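Local coordinates for Pbp related beta-lactamase (Pyrococcus abyssi, PDB 2QMI), which probably acts as a serine peptidase of the penicillin-binding-protein and beta-lactamase clan, working as a self-compartmentalizing octamer, at residues I57-K62 with F158-T163; L78-P83 with V99-L104; L92-E97 with A152-R157; S109-L114 with R144-W149; S134-T139 with G230-G235. All blocks are in the same frame, centred on the assembly; numbering follows the deposited sequence.

Contact 1 of 5, residues I57-K62 with F158-T163; sequences IGSITK and FFYLNT
Lys62 and Tyr160 reach toward each other tip to tip, and the hydroxyl of Ser59 joins them. Ser59 OG lies in the plane of the Tyr160 ring, at its edge, and shares a hydrogen bond of 2.7 Å with Tyr160 OH in which either oxygen could be the donor. Lys62 NZ donates to Asn162 OD1 over 2.8 Å, nearly along the C=O axis (168°), and the lysine chain crosses the asparagine at about a right angle. A bend at the last torsion, chi4 63°, swings NZ into place. NZ also lies 2.8 Å from Tyr160 OH, and a second acceptor, the carbonyl of Asp234, takes a further bond from it. The spacing of Ser59 and Lys62 at a helix start, with Tyr160 and Asn162 opposite, matches the SxxK and (S/Y)xN motifs of penicillin-binding proteins and class C beta-lactamases, consistent with Ser59 as the nucleophile. Within residues 57-62, Thr61 OG1 donates to Gly58 O (2.8 Å), in the carbonyl plane; Thr61 OG1 in turn accepts from the backbone N of Leu237. Gly58 suits its place because its phi is positive, 58°. His302 on strand 297-305 packs against both Ser59 and Tyr160.

Contact 2 of 5, residues L78-P83 with V99-L104; sequences LSLDDP and VTVHHL
The His102 side chain starts toward Leu80, with His102 CB 3.3 Å from Leu80 O, but CG is anti to the backbone N (chi1 171°) and the ring leads away, to meet Tyr271 edge-to-face while ND1 bonds Tyr286 OH. The other flat group, the His103 ring, has Thr100 OG1 over one face, 3.1 Å above the plane and offset toward the rim, and the carbonyl carbon of Val99 at its edge. Two backbone bonds join the segments. Val101 N donates to Asp82 O, and His102 N to Leu80 O at 3.0 Å, where the acceptor is met in its carbonyl plane. Thr100 is the N-cap of helix 101-105: its OG1 stands between the backbone N and the carbonyl carbon (chi1 67°) and accepts from His103 N at 3.2 Å, and weakly from His102 N. A short polar side chain suits this position, since its oxygen can turn back to amides of the first helical turn. One water links Thr100 OG1 (2.9 Å) to Asp81 OD1 (2.8 Å). Ser79 to Asp82 form a type I turn, in which Asp82 OD2 accepts from Ser79 N from above the carboxylate plane. On the apolar side Leu78 CD1 meets Val101 CG2 tip to tip at 3.9 Å. Leu78 and Leu80 pack on helix 61-74, while Val101 and Leu104 pack on helix 162-176, which also touches Leu78.

Contact 3 of 5, residues L92-E97 with A152-R157; sequences LRPFGE and AKPGER
Pro94 and Pro154 set their rings against each other where two surface loops meet, the second folded as a type II beta turn from Lys153 to Glu156. The rings cross obliquely, with CG to CG at 4.1 Å. Proline at the second position of that turn already has the phi required, -52°, and Gly155 takes the positive phi of the third, 86°, where a side chain would be jammed against the preceding carbonyl. Across the contact, Phe95 itself has positive phi, 55°; its CG lies anti to the carbonyl carbon, beside the backbone N, and the ring brings its edge to Ala152 O, with CE2 at 3.8 Å. Lys153 is extended beyond CG, and its CG lies 4.3 Å from Phe95 CB. Glu97 begins toward Pro154 but bends at chi2, which turns CD aside, and the end of the chain leads away. Thus the proline is met by the aliphatic root of the glutamate and by its carbonyl: Pro154 CD lies 4.0 Å from Glu97 CB, and Pro154 CG lies 3.6 Å from Glu97 O.

Contact 4 of 5, residues S109-L114 with R144-W149; sequences SGIPSL and RDMEKW
Ile111 and Trp149 make the closest backbone approach, with CA atoms 5.8 Å apart, between an irregular loop and a chain whose residues 146-149 have helical angles without the regular bonds. Trp149 has CG anti to the backbone N (chi1 -164°), and the pyrrole edge of its indole enters the loop. Trp149 CD1 is met by Pro112 CG, at 3.3 Å, and by Ile111 CG2, which lies in the ring plane at the edge. Leu114 slides past the indole in the opposite direction, bringing CD2 to 3.6 Å from Trp149 CD1. The indole NE1 donates to Ser113 O over 3.3 Å, the donor standing 58° above the carbonyl plane. Ile111 and Met146 cross at about a right angle: Ile111 CD1 touches Met146 CE at 3.8 Å, and Ile111 CG2 rests on Met146 O. The bend at chi3 places Met146 CE against Ile111 CD1. Ahead of these residues Ser109 OG accepts from Ile111 N, an ST turn, and Gly110 takes a positive phi that suits glycine. A second subunit adds Arg443, in a cation-pi contact with Trp149 and a bond to its carbonyl. The side chains that meet are buried and mostly apolar, and tryptophan serves doubly: its carbons pack with the loop while its N-H gives the Ser113 carbonyl a hydrogen-bond partner, in off-plane geometry consistent with packing, as well as this bond, placing the ring.

Contact 5 of 5, residues S134-T139 with G230-G235; sequences STPEET and GITADG
The start of helix 136-142 rests on the loop that leads into strand 238-239, and Pro136, the first residue of the helix, carries the contact with Thr232. Proline suits a first helical turn, where its missing N-H costs no backbone bond and its ring fixes phi near the helical value (-55°). Its CG comes to 3.1 Å from Thr232 OG1 and 4.0 Å from Thr232 CG2, the two side chains crossing at about a right angle. Thr232 OG1 is placed between its own backbone N and carbonyl carbon (chi1 52°), while CG2 lies beside the N. Pro136 CD, another ring atom, lies 4.0 Å from Gly230 O. The backbones come nearest at Ser134 and Gly230, where Ser134 O lies 3.7 Å from Gly230 CA. Glycine suits these backbone angles (phi 152°), at which a side chain would be jammed against the preceding carbonyl; a CB would also lie close to Ser134 O. Thr135 holds the N-cap position without a capping bond from its side chain; its OG1 donates instead to Glu137 OE1 (2.9 Å). Gly39 of a third subunit accepts from Ser134 OG through its carbonyl. Thr232 packs on helix 180-189, and Asp234 lies against helix 162-176 and bonds Tyr116 of helix 116-124.

How the contacts relate
Contact 4 is the buried one, apolar apart from its indole bond; contact 1 is partly buried and polar, and contacts 2, 3 and 5 lie at the surface. Contact 2 relies on backbone bonds and a helix cap, whereas contacts 3 and 5 use proline rings. Contacts 1 and 5 meet where Thr61 packs on Thr232 and Gly235, which, with the lysine bond to Asp234, ties the loop 230-235 to the putative active site. Contacts 2, 3 and 4 form a continuous group: Val99 N bonds Leu92 O, and Glu147 OE1 accepts from Arg93 N. Leu114 of contact 4 packs on Thr163 of contact 1, and both contacts touch the second subunit.

Contact 1 of 5, residues I57-K62 with F158-T163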
# COMPACT_ATOMS: atom_id res chain seq x y z
N ILE A 57 -36.78 -5.64 -19.98
CA ILE A 57 -37.43 -4.34 -20.09
C ILE A 57 -37.80 -3.71 -18.75
O ILE A 57 -38.24 -2.57 -18.71
CB ILE A 57 -38.70 -4.42 -20.98
CG1 ILE A 57 -39.81 -5.20 -20.26
CG2 ILE A 57 -38.36 -5.11 -22.29
CD1 ILE A 57 -41.15 -5.15 -20.99
N GLY A 58 -37.61 -4.46 -17.67
CA GLY A 58 -37.92 -3.95 -16.35
C GLY A 58 -39.35 -3.49 -16.15
O GLY A 58 -40.29 -4.12 -16.63
N SER A 59 -39.52 -2.38 -15.44
CA SER A 59 -40.83 -1.83 -15.13
C SER A 59 -41.76 -1.58 -16.31
O SER A 59 -42.92 -1.21 -16.10
CB SER A 59 -40.68 -0.53 -14.34
OG SER A 59 -40.23 -0.80 -13.03
N ILE A 60 -41.29 -1.75 -17.54
CA ILE A 60 -42.18 -1.54 -18.67
C ILE A 60 -43.17 -2.70 -18.62
O ILE A 60 -44.24 -2.66 -19.23
CB ILE A 60 -41.42 -1.54 -20.01
CG1 ILE A 60 -40.42 -0.37 -20.02
CG2 ILE A 60 -42.40 -1.39 -21.18
CD1 ILE A 60 -39.59 -0.27 -21.29
N THR A 61 -42.81 -3.72 -17.85
CA THR A 61 -43.65 -4.90 -17.65
C THR A 61 -44.91 -4.45 -16.91
O THR A 61 -45.98 -5.02 -17.12
CB THR A 61 -42.94 -5.99 -16.78
OG1 THR A 61 -41.72 -6.41 -17.42
CG2 THR A 61 -43.84 -7.20 -16.60
N LYS A 62 -44.79 -3.43 -16.07
CA LYS A 62 -45.94 -2.94 -15.31
C LYS A 62 -47.16 -2.61 -16.18
O LYS A 62 -48.29 -2.88 -15.78
CB LYS A 62 -45.56 -1.73 -14.46
CG LYS A 62 -44.73 -2.07 -13.21
CD LYS A 62 -44.53 -0.84 -12.31
CE LYS A 62 -43.70 -1.16 -11.07
NZ LYS A 62 -42.31 -1.60 -11.38
N PHE A 158 -48.27 9.48 -3.40
CA PHE A 158 -47.61 8.61 -4.37
C PHE A 158 -46.24 8.15 -3.90
O PHE A 158 -45.36 8.95 -3.60
CB PHE A 158 -47.48 9.35 -5.71
CG PHE A 158 -46.82 8.53 -6.80
CD1 PHE A 158 -47.55 7.63 -7.56
CD2 PHE A 158 -45.45 8.65 -7.04
CE1 PHE A 158 -46.94 6.87 -8.55
CE2 PHE A 158 -44.82 7.88 -8.03
CZ PHE A 158 -45.57 6.99 -8.79
N PHE A 159 -46.06 6.83 -3.82
CA PHE A 159 -44.78 6.23 -3.45
C PHE A 159 -44.63 5.06 -4.41
O PHE A 159 -45.42 4.13 -4.38
CB PHE A 159 -44.80 5.70 -2.00
CG PHE A 159 -44.81 6.78 -0.95
CD1 PHE A 159 -43.70 7.59 -0.74
CD2 PHE A 159 -45.94 6.97 -0.14
CE1 PHE A 159 -43.70 8.58 0.24
CE2 PHE A 159 -45.95 7.97 0.86
CZ PHE A 159 -44.83 8.77 1.04
N TYR A 160 -43.62 5.11 -5.28
CA TYR A 160 -43.39 4.03 -6.23
C TYR A 160 -43.10 2.76 -5.44
O TYR A 160 -42.09 2.66 -4.74
CB TYR A 160 -42.21 4.37 -7.14
CG TYR A 160 -42.10 3.49 -8.37
CD1 TYR A 160 -42.98 3.63 -9.43
CD2 TYR A 160 -41.09 2.55 -8.48
CE1 TYR A 160 -42.86 2.85 -10.57
CE2 TYR A 160 -40.96 1.76 -9.60
CZ TYR A 160 -41.84 1.92 -10.65
OH TYR A 160 -41.70 1.14 -11.78
N LEU A 161 -44.00 1.80 -5.54
CA LEU A 161 -43.88 0.54 -4.81
C LEU A 161 -43.88 -0.68 -5.73
O LEU A 161 -44.93 -1.05 -6.26
CB LEU A 161 -45.03 0.43 -3.82
CG LEU A 161 -45.09 -0.79 -2.90
CD1 LEU A 161 -43.91 -0.77 -1.94
CD2 LEU A 161 -46.41 -0.77 -2.13
N ASN A 162 -42.72 -1.30 -5.91
CA ASN A 162 -42.63 -2.49 -6.75
C ASN A 162 -43.46 -3.64 -6.18
O ASN A 162 -44.04 -4.42 -6.92
CB ASN A 162 -41.18 -2.95 -6.91
CG ASN A 162 -40.41 -2.11 -7.91
OD1 ASN A 162 -40.84 -1.91 -9.05
ND2 ASN A 162 -39.24 -1.61 -7.50
N THR A 163 -43.49 -3.75 -4.86
CA THR A 163 -44.26 -4.80 -4.20
C THR A 163 -45.74 -4.63 -4.56
O THR A 163 -46.52 -5.57 -4.49
CB THR A 163 -44.08 -4.73 -2.66
OG1 THR A 163 -42.70 -4.96 -2.33
CG2 THR A 163 -44.95 -5.76 -1.96

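Contact 2 of 5, residues L78-P83 with V99-L104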
# COMPACT_ATOMS: atom_id res chain seq x y z
N LEU A 78 -63.40 -8.89 -11.51
CA LEU A 78 -63.27 -8.18 -10.25
C LEU A 78 -63.57 -6.70 -10.43
O LEU A 78 -63.97 -6.27 -11.51
CB LEU A 78 -61.85 -8.35 -9.68
CG LEU A 78 -60.73 -7.35 -9.97
CD1 LEU A 78 -59.54 -7.69 -9.07
CD2 LEU A 78 -60.32 -7.37 -11.43
N SER A 79 -63.39 -5.94 -9.36
CA SER A 79 -63.63 -4.50 -9.38
C SER A 79 -62.36 -3.75 -8.99
O SER A 79 -61.57 -4.23 -8.18
CB SER A 79 -64.77 -4.16 -8.41
OG SER A 79 -65.03 -2.76 -8.41
N LEU A 80 -62.15 -2.57 -9.58
CA LEU A 80 -60.97 -1.77 -9.29
C LEU A 80 -61.01 -1.20 -7.87
O LEU A 80 -59.98 -0.82 -7.32
CB LEU A 80 -60.85 -0.60 -10.28
CG LEU A 80 -60.63 -0.93 -11.75
CD1 LEU A 80 -60.61 0.37 -12.55
CD2 LEU A 80 -59.31 -1.69 -11.93
N ASP A 81 -62.20 -1.16 -7.28
CA ASP A 81 -62.36 -0.64 -5.92
C ASP A 81 -62.30 -1.71 -4.83
O ASP A 81 -62.43 -1.39 -3.65
CB ASP A 81 -63.68 0.14 -5.81
CG ASP A 81 -63.69 1.40 -6.65
OD1 ASP A 81 -62.98 2.37 -6.28
OD2 ASP A 81 -64.39 1.43 -7.69
N ASP A 82 -62.12 -2.97 -5.22
CA ASP A 82 -62.05 -4.07 -4.25
C ASP A 82 -60.78 -4.09 -3.41
O ASP A 82 -59.68 -3.85 -3.91
CB ASP A 82 -62.16 -5.43 -4.95
CG ASP A 82 -63.55 -5.73 -5.46
OD1 ASP A 82 -64.53 -5.35 -4.77
OD2 ASP A 82 -63.66 -6.35 -6.53
N PRO A 83 -60.90 -4.41 -2.11
CA PRO A 83 -59.76 -4.48 -1.20
C PRO A 83 -58.82 -5.63 -1.59
O PRO A 83 -59.28 -6.71 -1.95
CB PRO A 83 -60.41 -4.72 0.16
CG PRO A 83 -61.79 -4.11 -0.01
CD PRO A 83 -62.17 -4.59 -1.38
N VAL A 99 -56.81 -0.92 1.24
CA VAL A 99 -56.03 -0.64 0.05
C VAL A 99 -56.75 -1.38 -1.08
O VAL A 99 -57.04 -2.57 -0.96
CB VAL A 99 -54.58 -1.20 0.17
CG1 VAL A 99 -53.89 -1.13 -1.18
CG2 VAL A 99 -53.80 -0.41 1.21
N THR A 100 -57.04 -0.67 -2.17
CA THR A 100 -57.76 -1.28 -3.30
C THR A 100 -56.86 -1.56 -4.50
O THR A 100 -55.72 -1.10 -4.56
CB THR A 100 -58.89 -0.36 -3.79
OG1 THR A 100 -58.31 0.82 -4.36
CG2 THR A 100 -59.80 0.02 -2.63
N VAL A 101 -57.40 -2.31 -5.47
CA VAL A 101 -56.66 -2.65 -6.69
C VAL A 101 -56.24 -1.36 -7.39
O VAL A 101 -55.20 -1.30 -8.05
CB VAL A 101 -57.54 -3.47 -7.66
CG1 VAL A 101 -56.73 -3.81 -8.92
CG2 VAL A 101 -58.02 -4.75 -6.99
N HIS A 102 -57.07 -0.33 -7.24
CA HIS A 102 -56.82 0.97 -7.83
C HIS A 102 -55.61 1.61 -7.15
O HIS A 102 -54.75 2.17 -7.83
CB HIS A 102 -58.04 1.88 -7.65
CG HIS A 102 -57.80 3.30 -8.04
ND1 HIS A 102 -57.67 3.70 -9.35
CD2 HIS A 102 -57.66 4.42 -7.29
CE1 HIS A 102 -57.46 5.00 -9.39
NE2 HIS A 102 -57.44 5.46 -8.15
N HIS A 103 -55.58 1.54 -5.82
CA HIS A 103 -54.46 2.11 -5.07
C HIS A 103 -53.13 1.51 -5.52
O HIS A 103 -52.16 2.24 -5.74
CB HIS A 103 -54.64 1.87 -3.56
CG HIS A 103 -55.81 2.58 -2.96
ND1 HIS A 103 -56.11 3.90 -3.25
CD2 HIS A 103 -56.73 2.18 -2.06
CE1 HIS A 103 -57.18 4.27 -2.56
NE2 HIS A 103 -57.57 3.24 -1.82
N LEU A 104 -53.08 0.18 -5.66
CA LEU A 104 -51.85 -0.49 -6.08
C LEU A 104 -51.42 -0.06 -7.48
O LEU A 104 -50.25 0.16 -7.74
CB LEU A 104 -52.04 -2.02 -6.06
CG LEU A 104 -52.32 -2.72 -4.73
CD1 LEU A 104 -52.44 -4.23 -4.98
CD2 LEU A 104 -51.21 -2.43 -3.74
O HOH W 1 -60.54 2.56 -4.96

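Contact 3 of 5, residues L92-E97 with A152-R157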
# COMPACT_ATOMS: atom_id res chain seq x y z
N LEU A 92 -53.67 -5.43 4.72
CA LEU A 92 -53.50 -4.15 4.02
C LEU A 92 -54.70 -3.22 4.27
O LEU A 92 -55.51 -2.97 3.38
CB LEU A 92 -53.37 -4.37 2.51
CG LEU A 92 -52.07 -4.95 1.94
CD1 LEU A 92 -52.21 -5.09 0.44
CD2 LEU A 92 -50.89 -4.05 2.27
N ARG A 93 -54.80 -2.71 5.50
CA ARG A 93 -55.88 -1.81 5.88
C ARG A 93 -55.29 -0.80 6.85
O ARG A 93 -55.78 -0.62 7.97
CB ARG A 93 -57.00 -2.62 6.56
CG ARG A 93 -58.34 -1.87 6.71
CD ARG A 93 -59.36 -2.66 7.54
NE ARG A 93 -59.76 -3.93 6.92
CZ ARG A 93 -60.55 -4.03 5.86
NH1 ARG A 93 -61.05 -2.95 5.28
NH2 ARG A 93 -60.84 -5.23 5.36
N PRO A 94 -54.22 -0.10 6.44
CA PRO A 94 -53.58 0.89 7.31
C PRO A 94 -54.52 2.01 7.75
O PRO A 94 -55.32 2.50 6.96
CB PRO A 94 -52.43 1.40 6.45
CG PRO A 94 -53.02 1.35 5.06
CD PRO A 94 -53.68 -0.02 5.07
N PHE A 95 -54.42 2.40 9.01
CA PHE A 95 -55.27 3.47 9.54
C PHE A 95 -56.74 3.14 9.33
O PHE A 95 -57.56 4.03 9.08
CB PHE A 95 -54.92 4.80 8.87
CG PHE A 95 -53.48 5.19 9.02
CD1 PHE A 95 -52.94 5.48 10.27
CD2 PHE A 95 -52.63 5.22 7.90
CE1 PHE A 95 -51.59 5.80 10.43
CE2 PHE A 95 -51.27 5.54 8.04
CZ PHE A 95 -50.75 5.83 9.31
N GLY A 96 -57.07 1.85 9.41
CA GLY A 96 -58.45 1.42 9.26
C GLY A 96 -59.08 1.49 7.87
O GLY A 96 -60.21 1.05 7.70
N GLU A 97 -58.37 2.05 6.89
CA GLU A 97 -58.90 2.16 5.53
C GLU A 97 -58.25 1.14 4.59
O GLU A 97 -57.02 1.01 4.55
CB GLU A 97 -58.68 3.57 4.99
CG GLU A 97 -59.57 4.66 5.59
CD GLU A 97 -61.05 4.38 5.36
OE1 GLU A 97 -61.39 3.86 4.27
OE2 GLU A 97 -61.88 4.69 6.26
N ALA A 152 -49.35 7.25 5.12
CA ALA A 152 -50.54 8.04 4.78
C ALA A 152 -51.69 7.09 4.46
O ALA A 152 -51.47 5.89 4.26
CB ALA A 152 -50.25 8.95 3.58
N LYS A 153 -52.91 7.62 4.41
CA LYS A 153 -54.08 6.80 4.08
C LYS A 153 -54.05 6.49 2.60
O LYS A 153 -53.50 7.25 1.81
CB LYS A 153 -55.39 7.55 4.39
CG LYS A 153 -55.67 7.74 5.87
CD LYS A 153 -56.94 8.54 6.10
CE LYS A 153 -57.12 8.87 7.58
NZ LYS A 153 -58.26 9.80 7.83
N PRO A 154 -54.65 5.36 2.20
CA PRO A 154 -54.69 4.97 0.79
C PRO A 154 -55.22 6.09 -0.11
O PRO A 154 -56.25 6.70 0.19
CB PRO A 154 -55.63 3.76 0.80
CG PRO A 154 -55.31 3.12 2.12
CD PRO A 154 -55.26 4.31 3.05
N GLY A 155 -54.52 6.36 -1.20
CA GLY A 155 -54.96 7.38 -2.13
C GLY A 155 -54.55 8.81 -1.85
O GLY A 155 -54.87 9.69 -2.65
N GLU A 156 -53.86 9.07 -0.75
CA GLU A 156 -53.44 10.43 -0.44
C GLU A 156 -52.07 10.79 -1.02
O GLU A 156 -51.84 11.95 -1.38
CB GLU A 156 -53.44 10.67 1.08
CG GLU A 156 -54.80 10.41 1.75
CD GLU A 156 -54.88 10.91 3.19
OE1 GLU A 156 -53.87 10.81 3.92
OE2 GLU A 156 -55.96 11.41 3.59
N ARG A 157 -51.16 9.82 -1.13
CA ARG A 157 -49.83 10.11 -1.67
C ARG A 157 -49.25 9.06 -2.60
O ARG A 157 -49.66 7.90 -2.60
CB ARG A 157 -48.83 10.37 -0.52
CG ARG A 157 -49.05 11.70 0.18
CD ARG A 157 -48.03 11.94 1.28
NE ARG A 157 -46.67 12.02 0.78
CZ ARG A 157 -45.62 12.32 1.55
NH1 ARG A 157 -45.79 12.58 2.84
NH2 ARG A 157 -44.39 12.36 1.02

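Contact 4 of 5, residues S109-L114 with R144-W149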
# COMPACT_ATOMS: atom_id res chain seq x y z
N SER A 109 -51.16 3.32 -2.23
CA SER A 109 -51.58 2.57 -1.05
C SER A 109 -51.27 3.32 0.25
O SER A 109 -51.92 3.10 1.28
CB SER A 109 -50.90 1.20 -1.01
OG SER A 109 -49.50 1.32 -0.84
N GLY A 110 -50.28 4.21 0.20
CA GLY A 110 -49.89 4.97 1.37
C GLY A 110 -48.67 4.36 2.03
O GLY A 110 -48.13 4.89 2.99
N ILE A 111 -48.24 3.23 1.48
CA ILE A 111 -47.07 2.52 1.99
C ILE A 111 -45.84 2.87 1.16
O ILE A 111 -45.79 2.59 -0.03
CB ILE A 111 -47.30 1.00 1.92
CG1 ILE A 111 -48.58 0.64 2.67
CG2 ILE A 111 -46.12 0.26 2.54
CD1 ILE A 111 -49.01 -0.81 2.51
N PRO A 112 -44.84 3.50 1.79
CA PRO A 112 -43.65 3.84 1.02
C PRO A 112 -42.91 2.57 0.59
O PRO A 112 -43.14 1.49 1.13
CB PRO A 112 -42.85 4.71 1.98
CG PRO A 112 -43.23 4.16 3.32
CD PRO A 112 -44.71 3.92 3.20
N SER A 113 -42.04 2.73 -0.40
CA SER A 113 -41.29 1.62 -0.94
C SER A 113 -40.51 0.78 0.04
O SER A 113 -39.96 1.28 1.03
CB SER A 113 -40.34 2.12 -2.03
OG SER A 113 -39.40 1.12 -2.38
N LEU A 114 -40.47 -0.51 -0.23
CA LEU A 114 -39.68 -1.43 0.57
C LEU A 114 -38.47 -1.48 -0.37
O LEU A 114 -38.64 -1.40 -1.58
CB LEU A 114 -40.37 -2.80 0.67
CG LEU A 114 -41.89 -2.86 0.94
CD1 LEU A 114 -42.33 -4.33 1.01
CD2 LEU A 114 -42.24 -2.14 2.23
N ARG A 144 -44.89 -9.36 4.57
CA ARG A 144 -46.00 -9.61 5.47
C ARG A 144 -46.43 -8.45 6.38
O ARG A 144 -47.62 -8.30 6.68
CB ARG A 144 -45.71 -10.84 6.35
CG ARG A 144 -46.91 -11.25 7.19
CD ARG A 144 -46.81 -12.65 7.77
NE ARG A 144 -46.00 -12.72 8.99
CZ ARG A 144 -46.38 -13.37 10.09
NH1 ARG A 144 -47.55 -14.00 10.11
NH2 ARG A 144 -45.59 -13.41 11.16
N ASP A 145 -45.49 -7.62 6.81
CA ASP A 145 -45.81 -6.51 7.70
C ASP A 145 -45.82 -5.14 7.01
O ASP A 145 -45.72 -4.12 7.69
CB ASP A 145 -44.80 -6.45 8.86
CG ASP A 145 -44.62 -7.79 9.55
OD1 ASP A 145 -45.63 -8.36 10.00
OD2 ASP A 145 -43.46 -8.27 9.64
N MET A 146 -45.95 -5.12 5.69
CA MET A 146 -45.93 -3.84 4.97
C MET A 146 -47.00 -2.85 5.42
O MET A 146 -46.85 -1.63 5.23
CB MET A 146 -46.02 -4.07 3.45
CG MET A 146 -47.34 -4.64 2.96
SD MET A 146 -47.24 -5.05 1.19
CE MET A 146 -47.24 -3.41 0.45
N GLU A 147 -48.07 -3.34 6.02
CA GLU A 147 -49.11 -2.43 6.49
C GLU A 147 -48.55 -1.50 7.56
O GLU A 147 -48.89 -0.32 7.60
CB GLU A 147 -50.30 -3.22 7.04
CG GLU A 147 -51.36 -2.32 7.66
CD GLU A 147 -52.45 -3.10 8.37
OE1 GLU A 147 -53.33 -3.67 7.68
OE2 GLU A 147 -52.42 -3.14 9.62
N LYS A 148 -47.69 -2.03 8.43
CA LYS A 148 -47.09 -1.25 9.51
C LYS A 148 -46.12 -0.20 8.98
O LYS A 148 -45.63 0.65 9.74
CB LYS A 148 -46.31 -2.15 10.48
CG LYS A 148 -47.12 -3.22 11.18
CD LYS A 148 -46.28 -3.85 12.29
CE LYS A 148 -46.99 -5.01 12.96
NZ LYS A 148 -47.03 -6.22 12.08
N TRP A 149 -45.83 -0.27 7.69
CA TRP A 149 -44.89 0.64 7.05
C TRP A 149 -45.57 1.91 6.51
O TRP A 149 -44.91 2.94 6.32
CB TRP A 149 -44.19 -0.10 5.92
CG TRP A 149 -42.95 0.54 5.38
CD1 TRP A 149 -42.74 0.95 4.10
CD2 TRP A 149 -41.72 0.76 6.09
NE1 TRP A 149 -41.45 1.41 3.96
CE2 TRP A 149 -40.81 1.30 5.17
CE3 TRP A 149 -41.31 0.54 7.41
CZ2 TRP A 149 -39.49 1.64 5.53
CZ3 TRP A 149 -40.00 0.88 7.77
CH2 TRP A 149 -39.11 1.42 6.83

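Contact 5 of 5, residues S134-T139 with G230-G235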
# COMPACT_ATOMS: atom_id res chain seq x y z
N SER A 134 -36.35 -15.62 -4.95
CA SER A 134 -36.40 -16.25 -6.27
C SER A 134 -37.81 -16.41 -6.83
O SER A 134 -37.97 -16.83 -7.98
CB SER A 134 -35.73 -17.61 -6.21
OG SER A 134 -36.34 -18.42 -5.22
N THR A 135 -38.82 -16.07 -6.04
CA THR A 135 -40.20 -16.20 -6.50
C THR A 135 -41.09 -15.14 -5.85
O THR A 135 -40.81 -14.68 -4.74
CB THR A 135 -40.74 -17.62 -6.19
OG1 THR A 135 -41.90 -17.87 -6.99
CG2 THR A 135 -41.11 -17.75 -4.73
N PRO A 136 -42.16 -14.72 -6.55
CA PRO A 136 -43.11 -13.71 -6.06
C PRO A 136 -43.70 -14.08 -4.71
O PRO A 136 -44.00 -13.22 -3.89
CB PRO A 136 -44.15 -13.67 -7.16
CG PRO A 136 -43.34 -13.90 -8.37
CD PRO A 136 -42.45 -15.05 -7.95
N GLU A 137 -43.87 -15.38 -4.48
CA GLU A 137 -44.41 -15.85 -3.22
C GLU A 137 -43.46 -15.49 -2.07
O GLU A 137 -43.90 -15.05 -1.01
CB GLU A 137 -44.65 -17.36 -3.29
CG GLU A 137 -45.82 -17.76 -4.20
CD GLU A 137 -45.66 -17.30 -5.66
OE1 GLU A 137 -44.71 -17.76 -6.33
OE2 GLU A 137 -46.49 -16.49 -6.12
N GLU A 138 -42.16 -15.68 -2.29
CA GLU A 138 -41.19 -15.35 -1.26
C GLU A 138 -41.20 -13.85 -0.98
O GLU A 138 -40.96 -13.43 0.16
CB GLU A 138 -39.78 -15.79 -1.68
CG GLU A 138 -39.65 -17.30 -1.85
CD GLU A 138 -38.44 -17.71 -2.66
OE1 GLU A 138 -38.52 -18.75 -3.36
OE2 GLU A 138 -37.41 -17.00 -2.61
N THR A 139 -41.48 -13.05 -2.00
CA THR A 139 -41.53 -11.59 -1.85
C THR A 139 -42.74 -11.17 -1.00
O THR A 139 -42.64 -10.28 -0.15
CB THR A 139 -41.60 -10.86 -3.22
OG1 THR A 139 -40.48 -11.24 -4.03
CG2 THR A 139 -41.57 -9.35 -3.03
N GLY A 230 -36.31 -14.15 -11.68
CA GLY A 230 -37.03 -14.29 -10.43
C GLY A 230 -38.17 -13.29 -10.30
O GLY A 230 -39.22 -13.61 -9.77
N ILE A 231 -37.94 -12.09 -10.80
CA ILE A 231 -38.92 -11.00 -10.77
C ILE A 231 -39.97 -11.26 -11.87
O ILE A 231 -39.64 -11.83 -12.91
CB ILE A 231 -38.16 -9.66 -10.97
CG1 ILE A 231 -39.09 -8.46 -10.80
CG2 ILE A 231 -37.53 -9.62 -12.34
CD1 ILE A 231 -38.34 -7.14 -10.80
N THR A 232 -41.23 -10.87 -11.65
CA THR A 232 -42.28 -11.12 -12.63
C THR A 232 -43.22 -9.97 -13.01
O THR A 232 -42.97 -9.25 -13.98
CB THR A 232 -43.18 -12.31 -12.20
OG1 THR A 232 -43.65 -12.09 -10.86
CG2 THR A 232 -42.41 -13.61 -12.25
N ALA A 233 -44.32 -9.81 -12.26
CA ALA A 233 -45.32 -8.78 -12.52
C ALA A 233 -44.83 -7.33 -12.44
O ALA A 233 -45.34 -6.46 -13.14
CB ALA A 233 -46.51 -8.98 -11.59
N ASP A 234 -43.83 -7.07 -11.59
CA ASP A 234 -43.29 -5.73 -11.43
C ASP A 234 -42.18 -5.37 -12.42
O ASP A 234 -41.81 -4.20 -12.54
CB ASP A 234 -42.80 -5.53 -9.99
CG ASP A 234 -41.78 -6.57 -9.58
OD1 ASP A 234 -41.81 -7.69 -10.12
OD2 ASP A 234 -40.96 -6.26 -8.70
N GLY A 235 -41.65 -6.36 -13.14
CA GLY A 235 -40.61 -6.06 -14.11
C GLY A 235 -39.71 -7.19 -14.57
O GLY A 235 -38.49 -7.01 -14.60